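Type IV secretion system protein DotB (Yersinia pseudotuberculosis IP 31758, PDB 6GEF) is an AAA+ family ATPase of a type IVb secretion system that probably hydrolyses ATP to power secretion. Local coordinates at residues A[329-339]-A[388-398]; A[293-301]-A[362-370]. All blocks are in the same frame, centred on the assembly; numbering follows the deposited sequence.

How the contacts relate
Both contacts join C-terminal helices, which follow the last sheet strand, 336-344, to the ATPase part of the chain, but they use different partners. Contact 1 sets the start of helix 392-400 and the turn before it against the hairpin of strands 320-330 and 336-344. It is partly buried, and its outer end has one sound backbone hydrogen bond. Contact 2, helix 293-302 against helix 362-372, is buried and rests mainly on apolar and small side chains, with arginines along one margin. The centres of contacts 1 and 2 lie about 25 Å apart, and the nearest atoms of contacts 1 and 2 about 10 Å apart. Along the chain the segments alternate, 362-370 falling between 329-339 and 388-398.

Contact 1: residues A[329-339]-A[388-398]; sequences VRKTDGNLVAA and GIIDGHVAKRL
The carbonyl oxygen of Ile389 accepts the backbone N of Thr332 at 3.1 Å, in a bent hydrogen bond (148° at the hydrogen); the CA-H of Lys331 adds a lesser contact, with CA 3.3 Å from Ile389 O. Thr332 adds a weak bond from OG1 to Gly388 O. Its chi1 of 67° turns the hydroxyl that way and leaves CG2 to rest 3.5 Å from Asp391 OD1. Lysine suits the neighbouring site because its long aliphatic chain can lie across Ile389, CE reaching 3.5 Å from Ile389 CG2. Nearer the sheet the contact becomes apolar. Val329 CG2 meets Ile390 CG2 at 4.1 Å, and the small Ala339 lets Leu398 pack close against it; Leu398 also packs on Phe377 and Ala381 of helix 377-386. Two glycines shape the backbone at positive phi: Gly334 ends a type I turn, and Gly388 is the C-prime residue of a Schellman motif. Arg330 holds the Gly334 carbonyl through NE and NH2, in the guanidinium plane, while NH2 also reaches Lys69 O. At the loop end the polar joining is thus light, one sound backbone bond and a weak hydroxyl bond, whereas the inner end is apolar, Val329, Ala339, Ile390 and Leu398 packing together.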
loop_
_atom_site.group_PDB
_atom_site.type_symbol
_atom_site.label_atom_id
_atom_site.label_comp_id
_atom_site.label_asym_id
_atom_site.label_seq_id
_atom_site.Cartn_x
_atom_site.Cartn_y
_atom_site.Cartn_z
ATOM N N VAL A 329 -42.595 -16.366 16.357
ATOM C CA VAL A 329 -42.893 -17.236 17.492
ATOM C C VAL A 329 -43.790 -18.383 17.013
ATOM O O VAL A 329 -44.315 -18.393 15.891
ATOM C CB VAL A 329 -43.559 -16.442 18.636
ATOM C CG1 VAL A 329 -42.603 -15.369 19.153
ATOM C CG2 VAL A 329 -44.860 -15.866 18.214
ATOM N N ARG A 330 -43.945 -19.377 17.865
ATOM C CA ARG A 330 -44.580 -20.639 17.523
ATOM C C ARG A 330 -46.023 -20.606 17.993
ATOM O O ARG A 330 -46.306 -20.440 19.210
ATOM C CB ARG A 330 -43.856 -21.799 18.224
ATOM C CG ARG A 330 -44.146 -23.161 17.635
ATOM C CD ARG A 330 -42.960 -23.717 16.876
ATOM N NE ARG A 330 -43.309 -24.129 15.509
ATOM C CZ ARG A 330 -42.450 -24.120 14.488
ATOM N NH1 ARG A 330 -41.153 -23.772 14.654
ATOM N NH2 ARG A 330 -42.879 -24.506 13.284
ATOM N N LYS A 331 -46.950 -20.743 17.054
ATOM C CA LYS A 331 -48.360 -20.908 17.397
ATOM C C LYS A 331 -48.583 -22.279 18.035
ATOM O O LYS A 331 -47.949 -23.260 17.683
ATOM C CB LYS A 331 -49.227 -20.764 16.154
ATOM C CG LYS A 331 -50.182 -19.587 16.188
ATOM C CD LYS A 331 -51.255 -19.708 15.110
ATOM C CE LYS A 331 -52.604 -19.197 15.635
ATOM N NZ LYS A 331 -53.809 -19.659 14.931
ATOM N N THR A 332 -49.524 -22.337 18.962
ATOM C CA THR A 332 -50.166 -23.593 19.318
ATOM C C THR A 332 -50.592 -24.354 18.062
ATOM O O THR A 332 -50.445 -25.571 17.982
ATOM C CB THR A 332 -51.404 -23.323 20.200
ATOM O OG1 THR A 332 -52.417 -22.633 19.431
ATOM C CG2 THR A 332 -51.025 -22.462 21.389
ATOM N N ASP A 333 -51.134 -23.620 17.070
ATOM C CA ASP A 333 -51.459 -24.226 15.791
ATOM C C ASP A 333 -50.276 -24.964 15.149
ATOM O O ASP A 333 -50.480 -25.841 14.342
ATOM C CB ASP A 333 -51.975 -23.131 14.837
ATOM C CG ASP A 333 -52.129 -23.615 13.416
ATOM O OD1 ASP A 333 -52.621 -24.761 13.268
ATOM O OD2 ASP A 333 -51.709 -22.893 12.471
ATOM N N GLY A 334 -49.058 -24.602 15.554
ATOM C CA GLY A 334 -47.851 -25.223 15.044
ATOM C C GLY A 334 -47.064 -24.299 14.117
ATOM O O GLY A 334 -45.838 -24.421 14.024
ATOM N N ASN A 335 -47.763 -23.407 13.407
ATOM C CA ASN A 335 -47.112 -22.525 12.472
ATOM C C ASN A 335 -46.379 -21.407 13.180
ATOM O O ASN A 335 -46.537 -21.190 14.379
ATOM C CB ASN A 335 -48.127 -21.967 11.464
ATOM C CG ASN A 335 -48.673 -23.036 10.531
ATOM O OD1 ASN A 335 -49.336 -22.717 9.556
ATOM N ND2 ASN A 335 -48.391 -24.312 10.830
ATOM N N LEU A 336 -45.593 -20.661 12.412
ATOM C CA LEU A 336 -44.922 -19.459 12.908
ATOM C C LEU A 336 -45.825 -18.232 12.679
ATOM O O LEU A 336 -46.522 -18.147 11.675
ATOM C CB LEU A 336 -43.606 -19.254 12.206
ATOM C CG LEU A 336 -42.500 -20.248 12.520
ATOM C CD1 LEU A 336 -41.298 -20.047 11.576
ATOM C CD2 LEU A 336 -42.068 -20.123 13.973
ATOM N N VAL A 337 -45.819 -17.330 13.650
ATOM C CA VAL A 337 -46.515 -16.067 13.524
ATOM C C VAL A 337 -45.511 -14.941 13.859
ATOM O O VAL A 337 -44.601 -15.108 14.670
ATOM C CB VAL A 337 -47.758 -15.974 14.446
ATOM C CG1 VAL A 337 -47.336 -15.866 15.922
ATOM C CG2 VAL A 337 -48.628 -14.800 14.061
ATOM N N ALA A 338 -45.735 -13.785 13.222
ATOM C CA ALA A 338 -44.913 -12.620 13.454
ATOM C C ALA A 338 -45.493 -11.811 14.612
ATOM O O ALA A 338 -46.542 -11.184 14.469
ATOM C CB ALA A 338 -44.862 -11.770 12.185
ATOM N N ALA A 339 -44.828 -11.844 15.758
ATOM C CA ALA A 339 -45.093 -10.898 16.841
ATOM C C ALA A 339 -44.300 -9.607 16.586
ATOM O O ALA A 339 -43.121 -9.654 16.233
ATOM C CB ALA A 339 -44.682 -11.493 18.177
ATOM N N GLY A 388 -55.312 -17.148 22.671
ATOM C CA GLY A 388 -54.948 -18.542 22.545
ATOM C C GLY A 388 -54.015 -18.877 21.393
ATOM O O GLY A 388 -53.913 -20.017 20.996
ATOM N N ILE A 389 -53.365 -17.857 20.826
ATOM C CA ILE A 389 -52.511 -18.057 19.677
ATOM C C ILE A 389 -51.168 -18.660 20.070
ATOM O O ILE A 389 -50.589 -19.434 19.300
ATOM C CB ILE A 389 -52.358 -16.750 18.881
ATOM C CG1 ILE A 389 -53.704 -16.383 18.227
ATOM C CG2 ILE A 389 -51.248 -16.857 17.830
ATOM C CD1 ILE A 389 -53.590 -15.458 17.037
ATOM N N ILE A 390 -50.628 -18.313 21.233
ATOM C CA ILE A 390 -49.343 -18.786 21.695
ATOM C C ILE A 390 -49.483 -19.376 23.090
ATOM O O ILE A 390 -50.387 -19.001 23.851
ATOM C CB ILE A 390 -48.274 -17.657 21.668
ATOM C CG1 ILE A 390 -48.513 -16.658 22.792
ATOM C CG2 ILE A 390 -48.230 -16.977 20.315
ATOM C CD1 ILE A 390 -47.474 -15.553 22.859
ATOM N N ASP A 391 -48.577 -20.257 23.433
ATOM C CA ASP A 391 -48.528 -20.845 24.759
ATOM C C ASP A 391 -48.026 -19.816 25.773
ATOM O O ASP A 391 -47.414 -18.796 25.421
ATOM C CB ASP A 391 -47.633 -22.067 24.819
ATOM C CG ASP A 391 -47.648 -22.866 23.509
ATOM O OD1 ASP A 391 -47.694 -22.215 22.415
ATOM O OD2 ASP A 391 -47.573 -24.114 23.569
ATOM N N GLY A 392 -48.280 -20.080 27.048
ATOM C CA GLY A 392 -47.802 -19.214 28.102
ATOM C C GLY A 392 -46.285 -19.105 28.170
ATOM O O GLY A 392 -45.750 -18.051 28.490
ATOM N N HIS A 393 -45.590 -20.184 27.849
ATOM C CA HIS A 393 -44.135 -20.162 27.816
ATOM C C HIS A 393 -43.629 -19.265 26.700
ATOM O O HIS A 393 -42.888 -18.296 26.951
ATOM C CB HIS A 393 -43.578 -21.583 27.675
ATOM C CG HIS A 393 -43.895 -22.467 28.843
ATOM N ND1 HIS A 393 -42.949 -22.802 29.791
ATOM C CD2 HIS A 393 -45.049 -23.065 29.244
ATOM C CE1 HIS A 393 -43.495 -23.579 30.707
ATOM N NE2 HIS A 393 -44.769 -23.743 30.405
ATOM N N VAL A 394 -44.020 -19.540 25.474
ATOM C CA VAL A 394 -43.629 -18.691 24.351
ATOM C C VAL A 394 -44.057 -17.248 24.566
ATOM O O VAL A 394 -43.374 -16.326 24.156
ATOM C CB VAL A 394 -44.187 -19.253 23.006
ATOM C CG1 VAL A 394 -43.865 -20.720 22.868
ATOM C CG2 VAL A 394 -45.666 -19.035 22.910
ATOM N N ALA A 395 -45.182 -17.041 25.237
ATOM C CA ALA A 395 -45.606 -15.684 25.587
ATOM C C ALA A 395 -44.622 -15.041 26.539
ATOM O O ALA A 395 -44.213 -13.885 26.345
ATOM C CB ALA A 395 -47.009 -15.701 26.180
ATOM N N LYS A 396 -44.210 -15.763 27.585
ATOM C CA LYS A 396 -43.206 -15.247 28.503
ATOM C C LYS A 396 -41.905 -14.875 27.771
ATOM O O LYS A 396 -41.418 -13.760 27.911
ATOM C CB LYS A 396 -42.935 -16.266 29.610
ATOM C CG LYS A 396 -41.647 -16.032 30.400
ATOM C CD LYS A 396 -41.324 -17.224 31.277
ATOM C CE LYS A 396 -40.389 -16.808 32.404
ATOM N NZ LYS A 396 -41.107 -16.048 33.471
ATOM N N ARG A 397 -41.396 -15.802 26.981
ATOM C CA ARG A 397 -40.176 -15.528 26.226
ATOM C C ARG A 397 -40.357 -14.333 25.322
ATOM O O ARG A 397 -39.408 -13.561 25.103
ATOM C CB ARG A 397 -39.743 -16.762 25.437
ATOM C CG ARG A 397 -39.301 -17.916 26.352
ATOM C CD ARG A 397 -38.442 -18.907 25.554
ATOM N NE ARG A 397 -39.182 -19.577 24.463
ATOM C CZ ARG A 397 -40.120 -20.516 24.647
ATOM N NH1 ARG A 397 -40.409 -20.927 25.895
ATOM N NH2 ARG A 397 -40.739 -21.023 23.605
ATOM N N LEU A 398 -41.529 -14.156 24.728
ATOM C CA LEU A 398 -41.787 -12.997 23.871
ATOM C C LEU A 398 -41.764 -11.688 24.674
ATOM O O LEU A 398 -41.218 -10.695 24.229
ATOM C CB LEU A 398 -43.104 -13.170 23.133
ATOM C CG LEU A 398 -43.547 -12.001 22.253
ATOM C CD1 LEU A 398 -42.454 -11.598 21.294
ATOM C CD2 LEU A 398 -44.827 -12.272 21.519
#

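Contact 2: residues A[293-301]-A[362-370]; sequences CSAVMRRLI and VASEVRRLV
This is a buried, nearly antiparallel helix-helix packing, in which helix 362-372 of the C-terminal helical region lies against helix 293-302 of the P-loop NTPase-like part of the chain. The two axes approach to 8.1 Å at 158°. Small residues permit this closeness: Ser294 and Ala363 face each other with their CA atoms 4.7 Å apart. Beside them Val366 sends CG1 over the backbone of Ser294, a branch set there by a chi1 of 85°, which places it between the backbone N and the carbonyl carbon. Farther along, Met297 and Ile301 meet Val362. Met297 brings CG to 3.7 Å from Val362 CG1, while the end of Ile301, CD1, lies 4.0 Å from Val362 CB. Met297 also packs on Leu316 and Phe345, and Val362 packs in turn on Leu353 of helix 347-355. On the margin run the arginines. Arg298 touches Leu354 of the second subunit; its exact placing against Ala363 is doubtful. Arg367 sets the edge of its guanidinium toward Ser294 OG, close to it but in a poor geometry for a hydrogen bond. Another side of helix 293-302 rests on the central sheet, with Val296 and Leu300 against Met181 of strand 179-183, and Arg299 forms a salt bridge with Asp315 of the second subunit. A helix lying on the central sheet and covered by C-terminal helices, near a subunit boundary, is consistent with the RecA-like P-loop core of a GspE-family secretion ATPase.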
loop_
_atom_site.group_PDB
_atom_site.type_symbol
_atom_site.label_atom_id
_atom_site.label_comp_id
_atom_site.label_asym_id
_atom_site.label_seq_id
_atom_site.Cartn_x
_atom_site.Cartn_y
_atom_site.Cartn_z
ATOM N N CYS A 293 -36.980 -2.036 19.732
ATOM C CA CYS A 293 -36.778 -0.643 19.330
ATOM C C CYS A 293 -35.616 0.031 20.085
ATOM O O CYS A 293 -34.663 0.499 19.491
ATOM C CB CYS A 293 -38.036 0.157 19.477
ATOM S SG CYS A 293 -39.531 -0.635 18.860
ATOM N N SER A 294 -35.659 -0.094 21.413
ATOM C CA SER A 294 -34.533 0.303 22.241
ATOM C C SER A 294 -33.198 -0.206 21.661
ATOM O O SER A 294 -32.256 0.574 21.494
ATOM C CB SER A 294 -34.719 -0.219 23.674
ATOM O OG SER A 294 -33.463 -0.559 24.272
ATOM N N ALA A 295 -33.164 -1.491 21.336
ATOM C CA ALA A 295 -31.921 -2.071 20.837
ATOM C C ALA A 295 -31.532 -1.468 19.501
ATOM O O ALA A 295 -30.338 -1.360 19.197
ATOM C CB ALA A 295 -32.056 -3.602 20.731
ATOM N N VAL A 296 -32.517 -1.087 18.682
ATOM C CA VAL A 296 -32.219 -0.471 17.394
ATOM C C VAL A 296 -31.620 0.892 17.605
ATOM O O VAL A 296 -30.640 1.305 16.941
ATOM C CB VAL A 296 -33.425 -0.501 16.462
ATOM C CG1 VAL A 296 -34.585 -1.178 17.152
ATOM C CG2 VAL A 296 -33.764 0.883 15.991
ATOM N N MET A 297 -32.236 1.709 18.447
ATOM C CA MET A 297 -31.654 2.994 18.827
ATOM C C MET A 297 -30.217 2.821 19.294
ATOM O O MET A 297 -29.283 3.406 18.742
ATOM C CB MET A 297 -32.500 3.659 19.902
ATOM C CG MET A 297 -32.965 5.069 19.545
ATOM S SD MET A 297 -34.013 5.108 18.108
ATOM C CE MET A 297 -34.478 6.884 18.192
ATOM N N ARG A 298 -30.005 2.014 20.332
ATOM C CA ARG A 298 -28.663 1.704 20.792
ATOM C C ARG A 298 -27.700 1.359 19.614
ATOM O O ARG A 298 -26.624 1.911 19.522
ATOM C CB ARG A 298 -28.708 0.494 21.748
ATOM C CG ARG A 298 -29.088 0.805 23.145
ATOM C CD ARG A 298 -28.058 1.742 23.772
ATOM N NE ARG A 298 -27.311 1.183 24.880
ATOM C CZ ARG A 298 -27.849 0.679 25.984
ATOM N NH1 ARG A 298 -29.186 0.542 26.094
ATOM N NH2 ARG A 298 -27.032 0.277 26.980
ATOM N N ARG A 299 -28.169 0.499 18.709
ATOM C CA ARG A 299 -27.290 -0.033 17.714
ATOM C C ARG A 299 -26.895 1.046 16.718
ATOM O O ARG A 299 -25.720 1.184 16.337
ATOM C CB ARG A 299 -27.956 -1.227 16.997
ATOM C CG ARG A 299 -27.238 -1.685 15.717
ATOM C CD ARG A 299 -26.903 -3.163 15.774
ATOM N NE ARG A 299 -25.873 -3.527 14.837
ATOM C CZ ARG A 299 -26.052 -3.805 13.552
ATOM N NH1 ARG A 299 -27.279 -3.711 13.013
ATOM N NH2 ARG A 299 -25.007 -4.145 12.795
ATOM N N LEU A 300 -27.871 1.793 16.217
ATOM C CA LEU A 300 -27.570 2.888 15.301
ATOM C C LEU A 300 -26.686 3.915 15.967
ATOM O O LEU A 300 -25.747 4.438 15.340
ATOM C CB LEU A 300 -28.864 3.520 14.786
ATOM C CG LEU A 300 -29.816 2.630 13.994
ATOM C CD1 LEU A 300 -31.008 3.449 13.564
ATOM C CD2 LEU A 300 -29.056 1.960 12.855
ATOM N N ILE A 301 -26.963 4.257 17.227
ATOM C CA ILE A 301 -26.153 5.256 17.921
ATOM C C ILE A 301 -24.714 4.789 18.080
ATOM O O ILE A 301 -23.794 5.598 18.013
ATOM C CB ILE A 301 -26.810 5.609 19.279
ATOM C CG1 ILE A 301 -27.999 6.549 19.062
ATOM C CG2 ILE A 301 -25.808 6.195 20.265
ATOM C CD1 ILE A 301 -28.910 6.615 20.273
ATOM N N VAL A 362 -31.074 7.666 25.466
ATOM C CA VAL A 362 -32.061 7.555 24.383
ATOM C C VAL A 362 -32.663 6.145 24.351
ATOM O O VAL A 362 -33.860 5.976 24.110
ATOM C CB VAL A 362 -31.475 7.997 23.045
ATOM C CG1 VAL A 362 -32.531 7.885 21.950
ATOM C CG2 VAL A 362 -31.013 9.451 23.166
ATOM N N ALA A 363 -31.823 5.119 24.512
ATOM C CA ALA A 363 -32.286 3.752 24.430
ATOM C C ALA A 363 -33.333 3.473 25.508
ATOM O O ALA A 363 -34.489 3.191 25.223
ATOM C CB ALA A 363 -31.099 2.804 24.553
ATOM N N SER A 364 -32.909 3.532 26.778
ATOM C CA SER A 364 -33.831 3.424 27.891
ATOM C C SER A 364 -35.115 4.244 27.637
ATOM O O SER A 364 -36.216 3.693 27.626
ATOM C CB SER A 364 -33.143 3.895 29.177
ATOM O OG SER A 364 -33.526 3.094 30.277
ATOM N N GLU A 365 -34.957 5.542 27.405
ATOM C CA GLU A 365 -36.114 6.405 27.272
ATOM C C GLU A 365 -37.052 5.926 26.175
ATOM O O GLU A 365 -38.268 6.156 26.243
ATOM C CB GLU A 365 -35.685 7.862 27.022
ATOM C CG GLU A 365 -35.994 8.806 28.157
ATOM C CD GLU A 365 -37.410 9.334 28.147
ATOM O OE1 GLU A 365 -37.952 9.453 27.029
ATOM O OE2 GLU A 365 -37.983 9.648 29.204
ATOM N N VAL A 366 -36.503 5.342 25.082
ATOM C CA VAL A 366 -37.343 4.830 24.031
ATOM C C VAL A 366 -37.999 3.496 24.395
ATOM O O VAL A 366 -39.074 3.190 23.884
ATOM C CB VAL A 366 -36.553 4.756 22.708
ATOM C CG1 VAL A 366 -35.775 3.476 22.619
ATOM C CG2 VAL A 366 -37.502 4.866 21.501
ATOM N N ARG A 367 -37.367 2.703 25.236
ATOM C CA ARG A 367 -38.035 1.564 25.846
ATOM C C ARG A 367 -39.235 2.012 26.639
ATOM O O ARG A 367 -40.376 1.635 26.374
ATOM C CB ARG A 367 -37.044 0.771 26.715
ATOM C CG ARG A 367 -37.639 -0.508 27.287
ATOM C CD ARG A 367 -36.579 -1.560 27.546
ATOM N NE ARG A 367 -35.537 -1.114 28.449
ATOM C CZ ARG A 367 -34.321 -0.686 28.095
ATOM N NH1 ARG A 367 -33.977 -0.641 26.812
ATOM N NH2 ARG A 367 -33.467 -0.268 29.036
ATOM N N ARG A 368 -39.000 2.789 27.693
ATOM C CA ARG A 368 -40.099 3.493 28.378
ATOM C C ARG A 368 -41.174 3.966 27.384
ATOM O O ARG A 368 -42.344 3.679 27.546
ATOM C CB ARG A 368 -39.529 4.685 29.154
ATOM C CG ARG A 368 -40.188 4.891 30.514
ATOM C CD ARG A 368 -40.314 6.355 30.833
ATOM N NE ARG A 368 -41.003 7.109 29.782
ATOM C CZ ARG A 368 -40.906 8.416 29.585
ATOM N NH1 ARG A 368 -40.171 9.161 30.407
ATOM N NH2 ARG A 368 -41.552 8.990 28.587
ATOM N N LEU A 369 -40.750 4.666 26.336
ATOM C CA LEU A 369 -41.722 5.309 25.454
ATOM C C LEU A 369 -42.527 4.292 24.659
ATOM O O LEU A 369 -43.691 4.562 24.328
ATOM C CB LEU A 369 -41.003 6.310 24.532
ATOM C CG LEU A 369 -40.774 7.704 25.089
ATOM C CD1 LEU A 369 -39.508 8.336 24.528
ATOM C CD2 LEU A 369 -41.970 8.587 24.793
ATOM N N VAL A 370 -41.935 3.171 24.302
ATOM C CA VAL A 370 -42.695 2.093 23.683
ATOM C C VAL A 370 -43.657 1.498 24.683
ATOM O O VAL A 370 -44.818 1.171 24.341
ATOM C CB VAL A 370 -41.767 1.032 23.056
ATOM C CG1 VAL A 370 -40.607 1.687 22.319
ATOM C CG2 VAL A 370 -41.257 0.085 24.091
#